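Long-range contact in hdh assembly factor Kustc1130 (Kuenenia stuttgartiensis, PDB 6HIF), which probably assists assembly of hydrazine dehydrogenase, the multi-heme enzyme of anammox bacteria, with which it forms a large complex: residues Tyr26-Trp34 / Ser90-Phe98. Sequence-based numbering, arbitrary orientation.
Sequences YDVKPAKLW and SLEEGNILF
The parallel pairing of strands 31-34 and 96-98, in a small all-beta sandwich, is carried by three backbone hydrogen bonds: Lys-32 N to Asn-95 O (2.7 Å), Leu-97 N to Lys-32 O (3.0 Å) and Trp-34 N to Leu-97 O (2.9 Å). Side chains alternate between the two faces. On one, Leu-33 and Leu-97 lie side by side, CD1 of Leu-33 meeting CD2 of Leu-97. Leu-91, on the strand leading into the turn, belongs to the second sheet of the sandwich; its branched chain reaches Ala-31 CB and Leu-33 CB, so this face looks into the apolar core, where aliphatic residues fit. The other face carries Trp-34 and Phe-98. Both rings have CG beside the backbone N (chi1 -58° and -69°), which swings them the same way and lays the phenyl ring over the five-membered part of the indole, centroids 3.7 Å apart and planes at 12°. With the stack near a bound heme c and packed by another protein chain, an alanine in place of Trp-34 would probably leave Phe-98 without its flat partner and open a gap on this face. Lys-32 sends its amine from the same face to an acidic side chain of that other chain. Between the sheets, the type II turn from Glu-92 to Asn-95 suits Gly-94, whose phi is positive; its CA lies 3.9 Å from Lys-29 CD. The preceding Glu-93, fully extended, reaches back along the N-terminal segment: OE1 accepts Lys-29 N (3.3 Å) on its anti side, and the carboxylate lies close to the Tyr-26 hydroxyl. In a different neighbouring protein chain, basic side-chain groups hydrogen-bond Tyr-26 OH and form a salt bridge with Glu-93 OE2, which would probably favour a charged carboxylate.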
loop_
_atom_site.group_PDB
_atom_site.type_symbol
_atom_site.label_atom_id
_atom_site.label_comp_id
_atom_site.label_asym_id
_atom_site.label_seq_id
_atom_site.Cartn_x
_atom_site.Cartn_y
_atom_site.Cartn_z
ATOM N N TYR Y 26 56.920 19.411 15.411
ATOM C CA TYR Y 26 57.747 18.191 15.208
ATOM C C TYR Y 26 58.251 17.682 16.557
ATOM O O TYR Y 26 58.734 18.460 17.378
ATOM C CB TYR Y 26 58.899 18.485 14.244
ATOM C CG TYR Y 26 59.836 17.330 13.993
ATOM C CD1 TYR Y 26 59.527 16.342 13.070
ATOM C CD2 TYR Y 26 61.040 17.225 14.672
ATOM C CE1 TYR Y 26 60.385 15.281 12.829
ATOM C CE2 TYR Y 26 61.911 16.173 14.440
ATOM C CZ TYR Y 26 61.584 15.199 13.514
ATOM O OH TYR Y 26 62.433 14.158 13.274
ATOM N N ASP Y 27 58.129 16.364 16.764
ATOM C CA ASP Y 27 58.578 15.702 17.979
ATOM C C ASP Y 27 59.841 14.901 17.684
ATOM O O ASP Y 27 59.823 13.999 16.849
ATOM C CB ASP Y 27 57.493 14.789 18.553
ATOM C CG ASP Y 27 56.411 15.546 19.297
ATOM O OD1 ASP Y 27 56.753 16.262 20.255
ATOM O OD2 ASP Y 27 55.235 15.418 18.907
ATOM N N VAL Y 28 60.932 15.256 18.374
ATOM C CA VAL Y 28 62.170 14.496 18.310
ATOM C C VAL Y 28 61.982 13.256 19.178
ATOM O O VAL Y 28 61.852 13.365 20.396
ATOM C CB VAL Y 28 63.388 15.334 18.757
ATOM C CG1 VAL Y 28 64.666 14.511 18.816
ATOM C CG2 VAL Y 28 63.596 16.563 17.884
ATOM N N LYS Y 29 61.933 12.086 18.531
ATOM C CA LYS Y 29 61.725 10.831 19.232
ATOM C C LYS Y 29 62.970 10.509 20.057
ATOM O O LYS Y 29 64.067 10.370 19.514
ATOM C CB LYS Y 29 61.375 9.708 18.249
ATOM C CG LYS Y 29 60.793 8.455 18.890
ATOM C CD LYS Y 29 60.842 7.229 18.000
ATOM C CE LYS Y 29 60.444 5.960 18.725
ATOM N NZ LYS Y 29 60.602 4.762 17.867
ATOM N N PRO Y 30 62.840 10.394 21.398
ATOM C CA PRO Y 30 63.994 10.160 22.266
ATOM C C PRO Y 30 64.551 8.755 22.062
ATOM O O PRO Y 30 63.823 7.854 21.655
ATOM C CB PRO Y 30 63.433 10.328 23.687
ATOM C CG PRO Y 30 61.954 10.032 23.545
ATOM C CD PRO Y 30 61.576 10.477 22.146
ATOM N N ALA Y 31 65.853 8.601 22.330
ATOM C CA ALA Y 31 66.518 7.310 22.263
ATOM C C ALA Y 31 66.216 6.523 23.536
ATOM O O ALA Y 31 66.033 7.114 24.599
ATOM C CB ALA Y 31 68.002 7.504 22.068
ATOM N N LYS Y 32 66.147 5.191 23.408
ATOM C CA LYS Y 32 65.939 4.312 24.547
ATOM C C LYS Y 32 67.195 3.473 24.750
ATOM O O LYS Y 32 67.629 2.772 23.840
ATOM C CB LYS Y 32 64.689 3.447 24.354
ATOM C CG LYS Y 32 63.792 3.316 25.579
ATOM C CD LYS Y 32 62.553 2.463 25.350
ATOM C CE LYS Y 32 61.686 2.302 26.587
ATOM N NZ LYS Y 32 60.913 1.035 26.570
ATOM N N LEU Y 33 67.783 3.577 25.948
ATOM C CA LEU Y 33 69.012 2.875 26.279
ATOM C C LEU Y 33 68.759 1.926 27.447
ATOM O O LEU Y 33 68.352 2.354 28.525
ATOM C CB LEU Y 33 70.100 3.894 26.629
ATOM C CG LEU Y 33 71.444 3.311 27.065
ATOM C CD1 LEU Y 33 72.214 2.758 25.876
ATOM C CD2 LEU Y 33 72.276 4.363 27.780
ATOM N N TRP Y 34 69.004 0.636 27.201
ATOM C CA TRP Y 34 68.980 -0.391 28.230
ATOM C C TRP Y 34 70.411 -0.643 28.687
ATOM O O TRP Y 34 71.295 -0.842 27.853
ATOM C CB TRP Y 34 68.376 -1.683 27.671
ATOM C CG TRP Y 34 66.991 -1.571 27.108
ATOM C CD1 TRP Y 34 66.584 -0.817 26.044
ATOM C CD2 TRP Y 34 65.829 -2.293 27.557
ATOM N NE1 TRP Y 34 65.247 -1.001 25.814
ATOM C CE2 TRP Y 34 64.758 -1.904 26.723
ATOM C CE3 TRP Y 34 65.592 -3.224 28.576
ATOM C CZ2 TRP Y 34 63.469 -2.413 26.890
ATOM C CZ3 TRP Y 34 64.319 -3.726 28.738
ATOM C CH2 TRP Y 34 63.274 -3.325 27.903
ATOM N N SER Y 90 77.067 7.260 21.692
ATOM C CA SER Y 90 76.456 8.331 20.915
ATOM C C SER Y 90 75.093 7.881 20.391
ATOM O O SER Y 90 75.008 6.956 19.590
ATOM C CB SER Y 90 77.352 8.760 19.783
ATOM O OG SER Y 90 78.498 9.441 20.271
ATOM N N LEU Y 91 74.032 8.555 20.845
ATOM C CA LEU Y 91 72.671 8.177 20.504
ATOM C C LEU Y 91 72.070 9.209 19.554
ATOM O O LEU Y 91 72.169 10.411 19.786
ATOM C CB LEU Y 91 71.840 8.072 21.787
ATOM C CG LEU Y 91 72.186 6.902 22.705
ATOM C CD1 LEU Y 91 71.459 7.031 24.036
ATOM C CD2 LEU Y 91 71.862 5.575 22.040
ATOM N N GLU Y 92 71.444 8.706 18.486
ATOM C CA GLU Y 92 70.735 9.524 17.515
ATOM C C GLU Y 92 69.261 9.575 17.904
ATOM O O GLU Y 92 68.870 9.055 18.946
ATOM C CB GLU Y 92 70.888 8.924 16.115
ATOM C CG GLU Y 92 72.323 8.865 15.623
ATOM C CD GLU Y 92 72.900 10.221 15.255
ATOM O OE1 GLU Y 92 73.888 10.630 15.892
ATOM O OE2 GLU Y 92 72.357 10.864 14.335
ATOM N N GLU Y 93 68.446 10.194 17.045
ATOM C CA GLU Y 93 67.015 10.303 17.271
ATOM C C GLU Y 93 66.368 8.935 17.082
ATOM O O GLU Y 93 66.586 8.274 16.069
ATOM C CB GLU Y 93 66.416 11.332 16.313
ATOM C CG GLU Y 93 64.921 11.523 16.487
ATOM C CD GLU Y 93 64.245 12.382 15.431
ATOM O OE1 GLU Y 93 63.000 12.452 15.449
ATOM O OE2 GLU Y 93 64.960 12.978 14.593
ATOM N N GLY Y 94 65.583 8.524 18.084
ATOM C CA GLY Y 94 64.779 7.313 18.031
ATOM C C GLY Y 94 65.615 6.036 17.974
ATOM O O GLY Y 94 65.184 5.046 17.390
ATOM N N ASN Y 95 66.805 6.069 18.583
ATOM C CA ASN Y 95 67.677 4.907 18.651
ATOM C C ASN Y 95 67.233 4.010 19.802
ATOM O O ASN Y 95 66.760 4.497 20.826
ATOM C CB ASN Y 95 69.145 5.305 18.834
ATOM C CG ASN Y 95 69.831 5.726 17.551
ATOM O OD1 ASN Y 95 69.179 5.985 16.542
ATOM N ND2 ASN Y 95 71.152 5.799 17.578
ATOM N N ILE Y 96 67.379 2.694 19.609
ATOM C CA ILE Y 96 67.215 1.733 20.688
ATOM C C ILE Y 96 68.495 0.907 20.769
ATOM O O ILE Y 96 68.903 0.292 19.785
ATOM C CB ILE Y 96 65.956 0.861 20.498
ATOM C CG1 ILE Y 96 64.679 1.706 20.506
ATOM C CG2 ILE Y 96 65.898 -0.230 21.556
ATOM C CD1 ILE Y 96 63.488 1.040 19.866
ATOM N N LEU Y 97 69.137 0.938 21.942
ATOM C CA LEU Y 97 70.389 0.229 22.147
ATOM C C LEU Y 97 70.361 -0.460 23.507
ATOM O O LEU Y 97 70.006 0.153 24.514
ATOM C CB LEU Y 97 71.558 1.214 22.047
ATOM C CG LEU Y 97 72.955 0.604 22.155
ATOM C CD1 LEU Y 97 73.313 -0.152 20.889
ATOM C CD2 LEU Y 97 73.993 1.680 22.439
ATOM N N PHE Y 98 70.728 -1.745 23.502
ATOM C CA PHE Y 98 70.969 -2.500 24.718
ATOM C C PHE Y 98 72.474 -2.553 24.950
ATOM O O PHE Y 98 73.235 -2.900 24.047
ATOM C CB PHE Y 98 70.382 -3.910 24.609
ATOM C CG PHE Y 98 68.876 -3.998 24.593
ATOM C CD1 PHE Y 98 68.137 -3.441 23.558
ATOM C CD2 PHE Y 98 68.197 -4.668 25.601
ATOM C CE1 PHE Y 98 66.752 -3.532 23.543
ATOM C CE2 PHE Y 98 66.814 -4.762 25.582
ATOM C CZ PHE Y 98 66.091 -4.192 24.555
#